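Local coordinates for protein NAD_Gly3P_dh, NAD-dependent glycerol-3-phosphate dehydrogenase (Streptosporangium roseum, PDB 5OCM) that is an NADP(H)-dependent imine reductase related to beta-hydroxyacid dehydrogenases, probably reducing imines to amines, at residues Ala172-Gly175 and Ile176-Gly179. Residues are numbered along the deposited sequence; the frame is centred on the assembly and turned at random.
Sequences ALLG and IMWG. With 9RH (2,2,2-trifluoromethyl acetophenone hydrate), chain X.
In one unbroken stretch of helix 165-192, the carbonyl oxygens of L173, L174 and G175 accept the amides of M177, W178 and G179 in consecutive i to i+4 bonds. The bond from W178 N to L174 O measures 3.0 Å, nearly straight at the donor (162°). CB of L174 lies off-centre over the six-membered ring of the W178 indole in a CH-pi contact, 4.1 Å from its centroid and 3.6 Å from its CH2. M177 CE approaches that face near the rim and meets L174 CD2 at 4.0 Å; with CG anti to the backbone N (chi1 174°), the thioether chain runs out until a bend at chi3 turns CE toward both. Trifluoroacetophenone hydrate rests against this patch: L174 CD2 is 3.5 Å from its C7 and M177 SD 3.9 Å from C4, both phenyl carbons, while L174 CD1, M177 CE and W178 CZ2 lie against its hydroxyl oxygen O2. W178 NE1 hydrogen-bonds H238 ND1 of the second subunit; a phenylalanine here would probably leave that imidazole nitrogen without its donor. This wall thus meets the ligand by van der Waals contact; T241 OG1 of the second subunit supplies a hydrogen bond, consistent with a site completed across the dimer.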
loop_
_atom_site.group_PDB
_atom_site.type_symbol
_atom_site.label_atom_id
_atom_site.label_comp_id
_atom_site.label_asym_id
_atom_site.label_seq_id
_atom_site.Cartn_x
_atom_site.Cartn_y
_atom_site.Cartn_z
ATOM N N ALA A 172 12.707 -4.438 1.771
ATOM C CA ALA A 172 11.372 -5.080 1.771
ATOM C C ALA A 172 10.286 -4.047 1.922
ATOM O O ALA A 172 9.300 -4.063 1.195
ATOM C CB ALA A 172 11.263 -6.127 2.904
ATOM N N LEU A 173 10.478 -3.108 2.845
ATOM C CA LEU A 173 9.521 -2.001 3.060
ATOM C C LEU A 173 9.477 -1.054 1.882
ATOM O O LEU A 173 8.379 -0.662 1.442
ATOM C CB LEU A 173 9.860 -1.286 4.375
ATOM C CG LEU A 173 9.647 -2.094 5.662
ATOM C CD1 LEU A 173 10.274 -1.287 6.774
ATOM C CD2 LEU A 173 8.182 -2.391 5.930
ATOM N N LEU A 174 10.628 -0.703 1.308
ATOM C CA LEU A 174 10.619 0.209 0.158
ATOM C C LEU A 174 9.894 -0.416 -1.029
ATOM O O LEU A 174 9.195 0.289 -1.764
ATOM C CB LEU A 174 12.049 0.631 -0.219
ATOM C CG LEU A 174 12.795 1.432 0.871
ATOM C CD1 LEU A 174 14.189 1.788 0.364
ATOM C CD2 LEU A 174 12.050 2.662 1.249
ATOM N N GLY A 175 10.009 -1.727 -1.218
ATOM C CA GLY A 175 9.219 -2.419 -2.241
ATOM C C GLY A 175 7.729 -2.154 -2.119
ATOM O O GLY A 175 7.024 -1.958 -3.127
ATOM N N ILE A 176 7.255 -2.124 -0.885
ATOM C CA ILE A 176 5.847 -1.826 -0.589
ATOM C C ILE A 176 5.517 -0.404 -0.996
ATOM O O ILE A 176 4.437 -0.137 -1.567
ATOM C CB ILE A 176 5.436 -2.136 0.890
ATOM C CG1 ILE A 176 5.769 -3.570 1.218
ATOM C CG2 ILE A 176 3.961 -1.889 1.082
ATOM C CD1 ILE A 176 5.551 -3.899 2.705
ATOM N N MET A 177 6.408 0.520 -0.687
ATOM C CA MET A 177 6.215 1.907 -1.109
ATOM C C MET A 177 6.021 2.004 -2.641
ATOM O O MET A 177 5.084 2.668 -3.122
ATOM C CB MET A 177 7.337 2.809 -0.627
ATOM C CG MET A 177 7.251 4.216 -1.173
ATOM S SD MET A 177 8.638 5.268 -0.662
ATOM C CE MET A 177 9.934 4.474 -1.612
ATOM N N TRP A 178 6.901 1.378 -3.407
ATOM C CA TRP A 178 6.757 1.461 -4.893
ATOM C C TRP A 178 5.485 0.753 -5.374
ATOM O O TRP A 178 4.803 1.286 -6.278
ATOM C CB TRP A 178 7.995 1.007 -5.660
ATOM C CG TRP A 178 9.201 1.800 -5.313
ATOM C CD1 TRP A 178 9.338 3.167 -5.372
ATOM C CD2 TRP A 178 10.433 1.298 -4.785
ATOM N NE1 TRP A 178 10.563 3.537 -4.891
ATOM C CE2 TRP A 178 11.250 2.419 -4.506
ATOM C CE3 TRP A 178 10.896 0.034 -4.512
ATOM C CZ2 TRP A 178 12.504 2.291 -3.981
ATOM C CZ3 TRP A 178 12.149 -0.104 -3.980
ATOM C CH2 TRP A 178 12.937 1.028 -3.695
ATOM N N GLY A 179 5.156 -0.374 -4.754
ATOM C CA GLY A 179 3.971 -1.141 -5.156
ATOM C C GLY A 179 2.708 -0.298 -4.950
ATOM O O GLY A 179 1.819 -0.235 -5.799
HETATM O O1 9RH X . 13.816 6.944 -2.342
HETATM C C1 9RH X . 13.904 6.172 -1.180
HETATM O O2 9RH X . 13.811 4.794 -1.394
HETATM C C2 9RH X . 12.938 6.669 -0.116
HETATM C C3 9RH X . 12.029 7.678 -0.405
HETATM C C4 9RH X . 11.069 8.047 0.518
HETATM C C5 9RH X . 11.027 7.447 1.753
HETATM C C6 9RH X . 11.930 6.464 2.055
HETATM C C7 9RH X . 12.880 6.062 1.126
HETATM C C8 9RH X . 15.326 6.417 -0.776
HETATM F F1 9RH X . 16.125 6.055 -1.777
HETATM F F2 9RH X . 15.650 5.739 0.364
HETATM F F3 9RH X . 15.438 7.716 -0.575
#